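ABC transporter periplasmic-binding protein YtfQ (PDB 6HB0) probably binds a carbohydrate outside the cell membrane, consistent with a role as the substrate-binding component of an L-arabinofuranose ABC transporter. Local coordinates at residues P147-Q152 with Q207-F212; G193-M198 with M223-A228; A19-F24 with G49-F54. All coordinates share one frame; numbering follows the deposited sequence.

Contact 1 of 3, residues P147-Q152 with Q207-F212; sequences PVNIVQ and QIDVVF
Asn149 and Asp209 grip each other where two parallel strands begin, Asp209 just ahead of its own. Asn149 N gives an almost straight bond (172°) to Asp209 OD2, 2.8 Å away, on the anti lone pair. Asn149 O accepts twice: from Asp209 N at 2.9 Å and from Val210 N at 3.3 Å. The Asn149 side chain adds a bond from ND2 to Gln207 O (3.1 Å). Gln207 O lies in the Asn149 amide plane, while Asn149 ND2 stands 34° out of the carbonyl plane of Gln207. Further along, Val151 N binds Val210 O and Phe212 N binds Val151 O in the regular parallel pattern.

Side chains meet on both faces of the sheet. On one, Val151 CG2 lies 3.7 Å from Val211 CB and 3.9 Å from Ile208 CG2. Phe201 and Met198 of helix 191-204 cover this group. On the other, Ile150 CG1 packs on Val210 CB at 4.4 Å.

A polar-to-ring contact lies on that second face. Gln152 runs beside Phe212, pointing the same way. Gln152 OE1 sits at the ring edge, 3.3 Å from Phe212 CE2, and accepts a hydrogen bond from Gln214.

Strand 148-154 lies between strands 179-186 and 210-213, the 2-1-3 order of the Rossmann-like lobes of periplasmic binding proteins.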
ATOM      1  N   PRO A 147       8.544  17.015 -26.224  1.00 40.68           N
ATOM      2  CA  PRO A 147       8.411  17.062 -24.776  1.00 38.78           C
ATOM      3  C   PRO A 147       7.360  16.059 -24.274  1.00 37.56           C
ATOM      4  O   PRO A 147       6.384  15.747 -25.001  1.00 34.57           O
ATOM      5  CB  PRO A 147       7.956  18.504 -24.514  1.00 40.78           C
ATOM      6  CG  PRO A 147       8.366  19.274 -25.717  1.00 38.32           C
ATOM      7  CD  PRO A 147       8.209  18.312 -26.848  1.00 41.87           C
ATOM      8  N   VAL A 148       7.558  15.534 -23.059  1.00 36.25           N
ATOM      9  CA  VAL A 148       6.566  14.608 -22.484  1.00 34.01           C
ATOM     10  C   VAL A 148       5.818  15.296 -21.341  1.00 30.06           C
ATOM     11  O   VAL A 148       6.377  15.549 -20.279  1.00 29.32           O
ATOM     12  CB  VAL A 148       7.195  13.290 -22.069  1.00 34.63           C
ATOM     13  CG1 VAL A 148       6.142  12.343 -21.494  1.00 35.79           C
ATOM     14  CG2 VAL A 148       7.842  12.638 -23.294  1.00 39.90           C
ATOM     15  N   ASN A 149       4.564  15.643 -21.615  1.00 29.81           N
ATOM     16  CA  ASN A 149       3.769  16.378 -20.651  1.00 31.57           C
ATOM     17  C   ASN A 149       2.949  15.421 -19.791  1.00 27.63           C
ATOM     18  O   ASN A 149       2.100  14.685 -20.295  1.00 30.82           O
ATOM     19  CB  ASN A 149       2.886  17.377 -21.363  1.00 31.82           C
ATOM     20  CG  ASN A 149       3.693  18.554 -21.960  1.00 35.49           C
ATOM     21  OD1 ASN A 149       4.824  18.789 -21.630  1.00 39.56           O
ATOM     22  ND2 ASN A 149       3.063  19.293 -22.793  1.00 43.64           N
ATOM     23  N   ILE A 150       3.241  15.446 -18.509  1.00 27.89           N
ATOM     24  CA  ILE A 150       2.615  14.562 -17.539  1.00 29.61           C
ATOM     25  C   ILE A 150       1.636  15.403 -16.735  1.00 30.12           C
ATOM     26  O   ILE A 150       1.978  16.505 -16.324  1.00 28.20           O
ATOM     27  CB  ILE A 150       3.656  13.994 -16.570  1.00 29.26           C
ATOM     28  CG1 ILE A 150       4.709  13.187 -17.331  1.00 29.19           C
ATOM     29  CG2 ILE A 150       2.980  13.099 -15.520  1.00 28.39           C
ATOM     30  CD1 ILE A 150       5.940  12.886 -16.488  1.00 29.57           C
ATOM     31  N   VAL A 151       0.423  14.898 -16.542  1.00 26.95           N
ATOM     32  CA  VAL A 151      -0.440  15.478 -15.533  1.00 27.64           C
ATOM     33  C   VAL A 151      -0.615  14.487 -14.396  1.00 29.86           C
ATOM     34  O   VAL A 151      -0.611  13.289 -14.616  1.00 30.12           O
ATOM     35  CB  VAL A 151      -1.761  15.950 -16.101  1.00 26.09           C
ATOM     36  CG1 VAL A 151      -1.498  16.989 -17.208  1.00 28.24           C
ATOM     37  CG2 VAL A 151      -2.670  14.807 -16.539  1.00 28.88           C
ATOM     38  N   GLN A 152      -0.738  14.999 -13.179  1.00 27.73           N
ATOM     39  CA  GLN A 152      -0.804  14.171 -12.004  1.00 26.71           C
ATOM     40  C   GLN A 152      -2.070  14.390 -11.215  1.00 26.82           C
ATOM     41  O   GLN A 152      -2.409  15.516 -10.821  1.00 26.71           O
ATOM     42  CB  GLN A 152       0.425  14.426 -11.135  1.00 28.69           C
ATOM     43  CG  GLN A 152       0.450  13.614  -9.840  1.00 28.61           C
ATOM     44  CD  GLN A 152       1.809  13.562  -9.128  1.00 31.00           C
ATOM     45  OE1 GLN A 152       1.983  12.789  -8.178  1.00 30.91           O
ATOM     46  NE2 GLN A 152       2.737  14.411  -9.535  1.00 33.39           N
ATOM     47  N   GLN A 207      -1.556  19.795 -24.584  1.00 44.55           N
ATOM     48  CA  GLN A 207      -0.833  18.605 -24.942  1.00 49.74           C
ATOM     49  C   GLN A 207      -0.598  17.777 -23.659  1.00 39.93           C
ATOM     50  O   GLN A 207       0.139  18.190 -22.796  1.00 41.05           O
ATOM     51  CB  GLN A 207       0.477  19.050 -25.634  1.00 58.06           C
ATOM     52  CG  GLN A 207       1.705  18.145 -25.484  1.00 70.84           C
ATOM     53  CD  GLN A 207       1.639  16.876 -26.297  1.00 74.08           C
ATOM     54  OE1 GLN A 207       0.562  16.452 -26.724  1.00 84.29           O
ATOM     55  NE2 GLN A 207       2.799  16.252 -26.513  1.00 70.43           N
ATOM     56  N   ILE A 208      -1.296  16.658 -23.532  1.00 36.59           N
ATOM     57  CA  ILE A 208      -1.117  15.749 -22.398  1.00 34.73           C
ATOM     58  C   ILE A 208      -0.715  14.415 -22.950  1.00 30.91           C
ATOM     59  O   ILE A 208      -1.418  13.840 -23.783  1.00 33.22           O
ATOM     60  CB  ILE A 208      -2.389  15.591 -21.531  1.00 37.34           C
ATOM     61  CG1 ILE A 208      -2.826  16.949 -20.968  1.00 36.03           C
ATOM     62  CG2 ILE A 208      -2.138  14.585 -20.406  1.00 36.81           C
ATOM     63  CD1 ILE A 208      -4.182  16.906 -20.272  1.00 38.64           C
ATOM     64  N   ASP A 209       0.428  13.931 -22.516  1.00 28.15           N
ATOM     65  CA  ASP A 209       0.908  12.632 -22.980  1.00 29.99           C
ATOM     66  C   ASP A 209       0.566  11.510 -21.995  1.00 31.73           C
ATOM     67  O   ASP A 209       0.157  10.442 -22.401  1.00 26.61           O
ATOM     68  CB  ASP A 209       2.390  12.733 -23.213  1.00 33.07           C
ATOM     69  CG  ASP A 209       2.714  13.827 -24.306  1.00 36.10           C
ATOM     70  OD1 ASP A 209       2.344  13.600 -25.481  1.00 42.25           O
ATOM     71  OD2 ASP A 209       3.222  14.925 -23.961  1.00 36.69           O
ATOM     72  N   VAL A 210       0.684  11.788 -20.705  1.00 30.79           N
ATOM     73  CA  VAL A 210       0.547  10.775 -19.678  1.00 31.80           C
ATOM     74  C   VAL A 210      -0.180  11.351 -18.492  1.00 31.16           C
ATOM     75  O   VAL A 210       0.085  12.493 -18.128  1.00 29.49           O
ATOM     76  CB  VAL A 210       1.921  10.330 -19.163  1.00 33.65           C
ATOM     77  CG1 VAL A 210       1.740   9.266 -18.070  1.00 37.86           C
ATOM     78  CG2 VAL A 210       2.776   9.778 -20.290  1.00 37.12           C
ATOM     79  N   VAL A 211      -1.098  10.572 -17.920  1.00 29.09           N
ATOM     80  CA  VAL A 211      -1.596  10.843 -16.576  1.00 27.98           C
ATOM     81  C   VAL A 211      -1.036   9.864 -15.557  1.00 27.71           C
ATOM     82  O   VAL A 211      -0.989   8.668 -15.784  1.00 24.88           O
ATOM     83  CB  VAL A 211      -3.123  11.128 -16.467  1.00 33.37           C
ATOM     84  CG1 VAL A 211      -3.858  10.997 -17.766  1.00 36.66           C
ATOM     85  CG2 VAL A 211      -3.787  10.593 -15.183  1.00 30.38           C
ATOM     86  N   PHE A 212      -0.510  10.397 -14.468  1.00 24.93           N
ATOM     87  CA  PHE A 212      -0.150   9.611 -13.334  1.00 23.98           C
ATOM     88  C   PHE A 212      -1.254   9.796 -12.292  1.00 25.25           C
ATOM     89  O   PHE A 212      -1.491  10.891 -11.793  1.00 24.41           O
ATOM     90  CB  PHE A 212       1.181  10.028 -12.768  1.00 24.13           C
ATOM     91  CG  PHE A 212       1.478   9.414 -11.428  1.00 25.82           C
ATOM     92  CD1 PHE A 212       1.311   8.058 -11.231  1.00 24.57           C
ATOM     93  CD2 PHE A 212       1.897  10.183 -10.363  1.00 25.71           C
ATOM     94  CE1 PHE A 212       1.586   7.468 -10.001  1.00 24.85           C
ATOM     95  CE2 PHE A 212       2.172   9.601  -9.147  1.00 25.14           C
ATOM     96  CZ  PHE A 212       2.008   8.239  -8.964  1.00 24.54           C
TER

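Contact 2 of 3, residues G193-M198 with M223-A228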
ATOM      1  N   GLY A 193     -13.661  12.657  -8.315  1.00 24.37           N
ATOM      2  CA  GLY A 193     -12.582  13.648  -8.138  1.00 25.48           C
ATOM      3  C   GLY A 193     -11.599  13.557  -9.288  1.00 27.69           C
ATOM      4  O   GLY A 193     -11.221  14.572  -9.879  1.00 26.89           O
ATOM      5  N   GLY A 194     -11.196  12.327  -9.629  1.00 28.22           N
ATOM      6  CA  GLY A 194     -10.281  12.124 -10.761  1.00 26.35           C
ATOM      7  C   GLY A 194     -10.873  12.554 -12.084  1.00 26.10           C
ATOM      8  O   GLY A 194     -10.195  13.129 -12.914  1.00 31.25           O
ATOM      9  N   LYS A 195     -12.129  12.275 -12.305  1.00 27.38           N
ATOM     10  CA  LYS A 195     -12.804  12.672 -13.550  1.00 30.46           C
ATOM     11  C   LYS A 195     -12.887  14.202 -13.695  1.00 30.52           C
ATOM     12  O   LYS A 195     -12.578  14.742 -14.750  1.00 28.44           O
ATOM     13  CB  LYS A 195     -14.209  12.081 -13.612  1.00 33.64           C
ATOM     14  CG  LYS A 195     -14.960  12.395 -14.874  1.00 34.78           C
ATOM     15  CD  LYS A 195     -16.343  11.803 -14.882  1.00 39.81           C
ATOM     16  CE  LYS A 195     -16.944  11.937 -16.263  1.00 39.21           C
ATOM     17  NZ  LYS A 195     -18.101  11.030 -16.272  1.00 43.73           N
ATOM     18  N   GLN A 196     -13.268  14.860 -12.612  1.00 28.46           N
ATOM     19  CA  GLN A 196     -13.417  16.333 -12.581  1.00 30.49           C
ATOM     20  C   GLN A 196     -12.085  17.047 -12.833  1.00 30.96           C
ATOM     21  O   GLN A 196     -12.025  18.010 -13.587  1.00 28.62           O
ATOM     22  CB  GLN A 196     -13.998  16.736 -11.250  1.00 30.66           C
ATOM     23  CG  GLN A 196     -13.964  18.223 -10.923  1.00 31.91           C
ATOM     24  CD  GLN A 196     -14.806  18.540  -9.704  1.00 30.51           C
ATOM     25  OE1 GLN A 196     -15.871  17.952  -9.520  1.00 31.48           O
ATOM     26  NE2 GLN A 196     -14.348  19.472  -8.883  1.00 29.22           N
ATOM     27  N   VAL A 197     -11.011  16.552 -12.212  1.00 28.71           N
ATOM     28  CA  VAL A 197      -9.719  17.163 -12.365  1.00 31.11           C
ATOM     29  C   VAL A 197      -9.159  16.895 -13.753  1.00 31.44           C
ATOM     30  O   VAL A 197      -8.554  17.769 -14.340  1.00 28.15           O
ATOM     31  CB  VAL A 197      -8.739  16.666 -11.297  1.00 31.23           C
ATOM     32  CG1 VAL A 197      -7.337  17.148 -11.611  1.00 33.38           C
ATOM     33  CG2 VAL A 197      -9.224  17.169  -9.929  1.00 35.30           C
ATOM     34  N   MET A 198      -9.342  15.678 -14.265  1.00 27.87           N
ATOM     35  CA  MET A 198      -8.906  15.405 -15.613  1.00 30.35           C
ATOM     36  C   MET A 198      -9.639  16.303 -16.631  1.00 30.76           C
ATOM     37  O   MET A 198      -9.041  16.718 -17.640  1.00 29.47           O
ATOM     38  CB  MET A 198      -9.144  13.932 -15.965  1.00 25.71           C
ATOM     39  CG  MET A 198      -8.465  13.516 -17.254  1.00 30.59           C
ATOM     40  SD  MET A 198      -6.702  13.504 -17.130  1.00 32.29           S
ATOM     41  CE  MET A 198      -6.212  13.655 -18.845  1.00 36.54           C
ATOM     42  N   MET A 223      -9.898   8.281 -17.114  1.00 29.79           N
ATOM     43  CA  MET A 223     -10.201   7.496 -18.296  1.00 32.45           C
ATOM     44  C   MET A 223     -11.575   7.888 -18.876  1.00 32.51           C
ATOM     45  O   MET A 223     -11.720   8.080 -20.075  1.00 32.66           O
ATOM     46  CB  MET A 223     -10.156   6.018 -17.865  1.00 32.38           C
ATOM     47  CG  MET A 223     -10.548   4.967 -18.850  1.00 42.57           C
ATOM     48  SD  MET A 223     -10.738   3.360 -18.009  1.00 41.48           S
ATOM     49  CE  MET A 223     -12.501   3.364 -17.670  1.00 45.55           C
ATOM     50  N   GLU A 224     -12.584   8.054 -18.033  1.00 32.02           N
ATOM     51  CA  GLU A 224     -13.894   8.508 -18.510  1.00 32.75           C
ATOM     52  C   GLU A 224     -13.878   9.916 -19.027  1.00 34.73           C
ATOM     53  O   GLU A 224     -14.595  10.212 -19.968  1.00 35.97           O
ATOM     54  CB  GLU A 224     -14.924   8.419 -17.406  1.00 36.53           C
ATOM     55  CG  GLU A 224     -15.304   7.013 -17.026  1.00 39.69           C
ATOM     56  CD  GLU A 224     -16.315   6.966 -15.872  1.00 52.13           C
ATOM     57  OE1 GLU A 224     -16.964   8.005 -15.570  1.00 56.65           O
ATOM     58  OE2 GLU A 224     -16.450   5.874 -15.267  1.00 52.45           O
ATOM     59  N   ALA A 225     -13.080  10.804 -18.421  1.00 31.58           N
ATOM     60  CA  ALA A 225     -12.994  12.184 -18.906  1.00 32.01           C
ATOM     61  C   ALA A 225     -12.322  12.215 -20.265  1.00 32.00           C
ATOM     62  O   ALA A 225     -12.711  12.986 -21.148  1.00 29.85           O
ATOM     63  CB  ALA A 225     -12.240  13.070 -17.933  1.00 28.64           C
ATOM     64  N   ILE A 226     -11.314  11.380 -20.415  1.00 31.13           N
ATOM     65  CA  ILE A 226     -10.573  11.299 -21.653  1.00 31.73           C
ATOM     66  C   ILE A 226     -11.486  10.806 -22.757  1.00 35.96           C
ATOM     67  O   ILE A 226     -11.484  11.374 -23.859  1.00 39.62           O
ATOM     68  CB  ILE A 226      -9.319  10.388 -21.498  1.00 29.74           C
ATOM     69  CG1 ILE A 226      -8.337  11.074 -20.581  1.00 30.25           C
ATOM     70  CG2 ILE A 226      -8.588  10.212 -22.836  1.00 31.20           C
ATOM     71  CD1 ILE A 226      -7.246  10.200 -20.056  1.00 33.07           C
ATOM     72  N   GLU A 227     -12.273   9.774 -22.472  1.00 37.03           N
ATOM     73  CA  GLU A 227     -13.260   9.274 -23.399  1.00 38.50           C
ATOM     74  C   GLU A 227     -14.311  10.345 -23.746  1.00 44.12           C
ATOM     75  O   GLU A 227     -14.648  10.528 -24.908  1.00 45.09           O
ATOM     76  CB  GLU A 227     -13.927   8.001 -22.857  1.00 43.04           C
ATOM     77  CG  GLU A 227     -13.040   6.778 -23.002  1.00 48.63           C
ATOM     78  CD  GLU A 227     -13.520   5.494 -22.298  1.00 48.38           C
ATOM     79  OE1 GLU A 227     -14.243   5.513 -21.279  1.00 51.72           O
ATOM     80  OE2 GLU A 227     -13.088   4.430 -22.752  1.00 50.94           O
ATOM     81  N   ALA A 228     -14.821  11.070 -22.754  1.00 45.07           N
ATOM     82  CA  ALA A 228     -15.864  12.065 -23.029  1.00 44.83           C
ATOM     83  C   ALA A 228     -15.327  13.173 -23.938  1.00 47.05           C
ATOM     84  O   ALA A 228     -16.049  13.712 -24.749  1.00 48.21           O
ATOM     85  CB  ALA A 228     -16.430  12.631 -21.736  1.00 45.11           C
TER
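Glu224 OE1 meets Lys195 NZ in a salt bridge of 3.3 Å, whose hydrogen bond is weak. The stronger partner of this carboxylate is Arg191, whose NH2 forms a salt bridge with the other oxygen, Glu224 OE2. Two cationic side chains of helix 191-204 therefore hold one carboxylate, which would probably favour its ionised form. The Lys195 chain is extended and crosses Glu224 at about a right angle. Its CD passes 3.9 Å from Glu224 OE1, so the methylene part also borders the acid.

Closer to the sheet than this salt bridge, the helices meet through small and flexible groups. Ala225 CB points at helix 191-204. It touches Lys195 O at 3.6 Å and Met198 CB at 3.8 Å. The small methyl group fits the close backbone approach here, with Lys195 CA and Ala225 CA 5.4 Å apart. The axes of the two short helical segments are 8.2 Å apart at closest and cross at -41°.

Both helices pack on the same face of the sheet in the C-terminal Rossmann-like lobe. Helix 191-204 leads into strand 210-213, and helix 216-228 leads out of it. The contact thus joins consecutive helices of the alternating beta/alpha chain, with strand 210-213 between them.

Nearer the sheet, buried Met198 meets Ile226. A bend at chi2 (68°) turns SD off the extended path. The terminal Met198 CE then lies 3.8 Å from Ile226 CG1 and equally close to Ile226 CD1. Ile226 also packs on Ile239 of strand 238-242.

Contact 3 of 3, residues A19-F24 with G49-F54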
ATOM      1  N   ALA A  19       2.191 -23.693  21.607  1.00 70.12           N
ATOM      2  CA  ALA A  19       2.011 -22.844  20.432  1.00 60.47           C
ATOM      3  C   ALA A  19       2.423 -21.416  20.858  1.00 52.54           C
ATOM      4  O   ALA A  19       2.072 -20.934  21.914  1.00 47.94           O
ATOM      5  CB  ALA A  19       0.574 -22.863  19.945  1.00 57.17           C
ATOM      6  N   LEU A  20       3.189 -20.752  20.025  1.00 51.34           N
ATOM      7  CA  LEU A  20       3.488 -19.340  20.215  1.00 45.17           C
ATOM      8  C   LEU A  20       2.166 -18.531  20.342  1.00 36.43           C
ATOM      9  O   LEU A  20       1.267 -18.754  19.588  1.00 40.55           O
ATOM     10  CB  LEU A  20       4.310 -18.917  19.000  1.00 49.41           C
ATOM     11  CG  LEU A  20       5.076 -17.610  18.927  1.00 52.37           C
ATOM     12  CD1 LEU A  20       4.161 -16.448  18.533  1.00 54.11           C
ATOM     13  CD2 LEU A  20       5.742 -17.412  20.268  1.00 53.57           C
ATOM     14  N   THR A  21       2.050 -17.625  21.309  1.00 31.88           N
ATOM     15  CA  THR A  21       0.886 -16.757  21.440  1.00 34.12           C
ATOM     16  C   THR A  21       1.239 -15.319  21.006  1.00 34.07           C
ATOM     17  O   THR A  21       2.159 -14.691  21.536  1.00 34.03           O
ATOM     18  CB  THR A  21       0.286 -16.769  22.872  1.00 36.27           C
ATOM     19  OG1 THR A  21      -0.172 -18.086  23.162  1.00 39.24           O
ATOM     20  CG2 THR A  21      -0.895 -15.914  22.979  1.00 35.30           C
ATOM     21  N   LEU A  22       0.445 -14.810  20.065  1.00 33.25           N
ATOM     22  CA  LEU A  22       0.646 -13.517  19.453  1.00 31.68           C
ATOM     23  C   LEU A  22      -0.550 -12.671  19.736  1.00 30.35           C
ATOM     24  O   LEU A  22      -1.647 -12.990  19.325  1.00 30.26           O
ATOM     25  CB  LEU A  22       0.786 -13.660  17.950  1.00 30.54           C
ATOM     26  CG  LEU A  22       0.859 -12.359  17.121  1.00 31.90           C
ATOM     27  CD1 LEU A  22       2.057 -11.552  17.533  1.00 32.24           C
ATOM     28  CD2 LEU A  22       0.983 -12.635  15.615  1.00 34.02           C
ATOM     29  N   GLY A  23      -0.334 -11.565  20.441  1.00 29.15           N
ATOM     30  CA  GLY A  23      -1.383 -10.576  20.583  1.00 34.82           C
ATOM     31  C   GLY A  23      -1.303  -9.571  19.452  1.00 35.27           C
ATOM     32  O   GLY A  23      -0.239  -9.007  19.216  1.00 33.18           O
ATOM     33  N   PHE A  24      -2.412  -9.357  18.754  1.00 31.19           N
ATOM     34  CA  PHE A  24      -2.432  -8.380  17.677  1.00 34.42           C
ATOM     35  C   PHE A  24      -3.499  -7.314  17.897  1.00 32.55           C
ATOM     36  O   PHE A  24      -4.686  -7.634  17.899  1.00 33.79           O
ATOM     37  CB  PHE A  24      -2.714  -9.049  16.341  1.00 33.67           C
ATOM     38  CG  PHE A  24      -2.546  -8.112  15.186  1.00 37.54           C
ATOM     39  CD1 PHE A  24      -1.292  -7.867  14.670  1.00 39.90           C
ATOM     40  CD2 PHE A  24      -3.611  -7.396  14.687  1.00 43.07           C
ATOM     41  CE1 PHE A  24      -1.112  -6.984  13.620  1.00 40.34           C
ATOM     42  CE2 PHE A  24      -3.434  -6.485  13.653  1.00 43.25           C
ATOM     43  CZ  PHE A  24      -2.188  -6.298  13.111  1.00 41.38           C
ATOM     44  N   GLY A  49       0.452 -22.204  12.837  1.00 37.38           N
ATOM     45  CA  GLY A  49       0.334 -22.777  14.160  1.00 36.09           C
ATOM     46  C   GLY A  49       0.494 -21.786  15.298  1.00 39.86           C
ATOM     47  O   GLY A  49       0.862 -22.167  16.406  1.00 37.22           O
ATOM     48  N   VAL A  50       0.168 -20.518  15.046  1.00 37.68           N
ATOM     49  CA  VAL A  50       0.276 -19.477  16.050  1.00 36.17           C
ATOM     50  C   VAL A  50      -1.080 -19.255  16.693  1.00 33.95           C
ATOM     51  O   VAL A  50      -2.097 -19.207  16.025  1.00 39.05           O
ATOM     52  CB  VAL A  50       0.804 -18.173  15.427  1.00 34.36           C
ATOM     53  CG1 VAL A  50       0.706 -17.044  16.440  1.00 32.84           C
ATOM     54  CG2 VAL A  50       2.245 -18.366  14.962  1.00 37.70           C
ATOM     55  N   ASN A  51      -1.096 -19.148  18.006  1.00 34.64           N
ATOM     56  CA  ASN A  51      -2.301 -18.865  18.729  1.00 34.56           C
ATOM     57  C   ASN A  51      -2.483 -17.332  18.766  1.00 35.34           C
ATOM     58  O   ASN A  51      -1.788 -16.633  19.498  1.00 36.48           O
ATOM     59  CB  ASN A  51      -2.195 -19.472  20.131  1.00 38.55           C
ATOM     60  CG  ASN A  51      -3.366 -19.119  20.994  1.00 45.43           C
ATOM     61  OD1 ASN A  51      -4.456 -18.861  20.480  1.00 51.52           O
ATOM     62  ND2 ASN A  51      -3.141 -19.024  22.307  1.00 48.12           N
ATOM     63  N   LEU A  52      -3.427 -16.831  17.998  1.00 36.08           N
ATOM     64  CA  LEU A  52      -3.596 -15.391  17.791  1.00 36.30           C
ATOM     65  C   LEU A  52      -4.654 -14.812  18.686  1.00 38.49           C
ATOM     66  O   LEU A  52      -5.740 -15.336  18.725  1.00 35.62           O
ATOM     67  CB  LEU A  52      -4.031 -15.150  16.364  1.00 38.82           C
ATOM     68  CG  LEU A  52      -4.287 -13.705  15.922  1.00 39.06           C
ATOM     69  CD1 LEU A  52      -2.992 -12.926  15.878  1.00 37.06           C
ATOM     70  CD2 LEU A  52      -4.999 -13.761  14.587  1.00 40.90           C
ATOM     71  N   LYS A  53      -4.331 -13.758  19.427  1.00 33.55           N
ATOM     72  CA  LYS A  53      -5.331 -13.065  20.217  1.00 39.62           C
ATOM     73  C   LYS A  53      -5.522 -11.698  19.610  1.00 37.41           C
ATOM     74  O   LYS A  53      -4.596 -10.888  19.624  1.00 35.45           O
ATOM     75  CB  LYS A  53      -4.868 -12.933  21.667  1.00 44.15           C
ATOM     76  CG  LYS A  53      -4.615 -14.257  22.351  1.00 53.38           C
ATOM     77  CD  LYS A  53      -4.692 -14.080  23.843  1.00 63.37           C
ATOM     78  CE  LYS A  53      -6.097 -14.378  24.338  1.00 72.62           C
ATOM     79  NZ  LYS A  53      -6.215 -15.850  24.527  1.00 78.71           N
ATOM     80  N   PHE A  54      -6.716 -11.457  19.096  1.00 38.43           N
ATOM     81  CA  PHE A  54      -7.083 -10.206  18.457  1.00 40.74           C
ATOM     82  C   PHE A  54      -7.675  -9.189  19.417  1.00 45.82           C
ATOM     83  O   PHE A  54      -8.437  -9.532  20.290  1.00 44.18           O
ATOM     84  CB  PHE A  54      -8.172 -10.401  17.403  1.00 44.47           C
ATOM     85  CG  PHE A  54      -7.674 -10.597  16.014  1.00 47.94           C
ATOM     86  CD1 PHE A  54      -6.815  -9.688  15.427  1.00 49.35           C
ATOM     87  CD2 PHE A  54      -8.115 -11.684  15.271  1.00 53.77           C
ATOM     88  CE1 PHE A  54      -6.341  -9.884  14.144  1.00 51.25           C
ATOM     89  CE2 PHE A  54      -7.672 -11.883  13.969  1.00 59.42           C
ATOM     90  CZ  PHE A  54      -6.784 -10.976  13.402  1.00 57.90           C
TER
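Asn51 and Thr21 lie side by side on one face of two parallel strands, at one edge of the sheet in the N-terminal Rossmann-like lobe. Helix 38-48 connects the strands, making a beta-alpha-beta crossover. Gly49 ends that helix in a Schellman motif, with positive phi, and the chain then enters strand 51-56.

Asn51 ties the face that carries Thr21 and Lys53. Its CB lies 3.6 Å from Leu20 O. CG is anti to the backbone N (chi1 175°), which keeps it alongside Thr21; Asn51 CG is 4.0 Å from Thr21 OG1. At the tip, Asn51 ND2 donates to Thr21 OG1 at 3.2 Å. This bond is bent, 138° at the hydrogen, and OG1 lies 29° out of the amide plane. Asn51 ND2 also touches Thr21 CG2 at 3.9 Å.

The backbones are joined by four bonds. Asn51 N gives to Leu20 O, and Asn51 O accepts from Leu22 N. Lys53 repeats the pattern, its N giving to Leu22 O and its O accepting from Phe24 N. Thr21 N bonds to Asp77 OD2, just before neighbouring strand 78-81.

The other face is apolar. Val50 CG1 meets Leu22 CB at 3.7 Å, and both side chains pack on Met272 of helix 269-279. Leu52 CD1 reaches across to Phe24 CB at 3.9 Å, while Ala45 of helix 38-48 lies against Leu52. The two phenylalanines run side by side, with Phe24 CD2 near the plane of the Phe54 ring, at its edge, 3.7 Å from Phe54 CE1. Within its own strand, Leu52 CD2 sits over one face of the Phe54 ring, 3.3 Å above its plane and offset toward the rim.

Contacts 1 and 2 belong to one lobe and share a hydrophobic core. Met198 CE of contact 2 packs on Val211 CG1 of contact 1 at 3.7 Å, so the helix pair sits directly on the strand pair. Contact 3 is in the other lobe, with its centre about 49 Å from that of contact 1. Both pair parallel strands, contact 1 between inner strands, contact 3 at the sheet edge. Contact 1 is more buried and adds side-chain bonds through Asn149 and Asp209; contact 3 is partly open to solvent. Contact 2 differs in chemistry: apolar side chains near the sheet, and farther out a salt bridge between the segments whose hydrogen bond is weak.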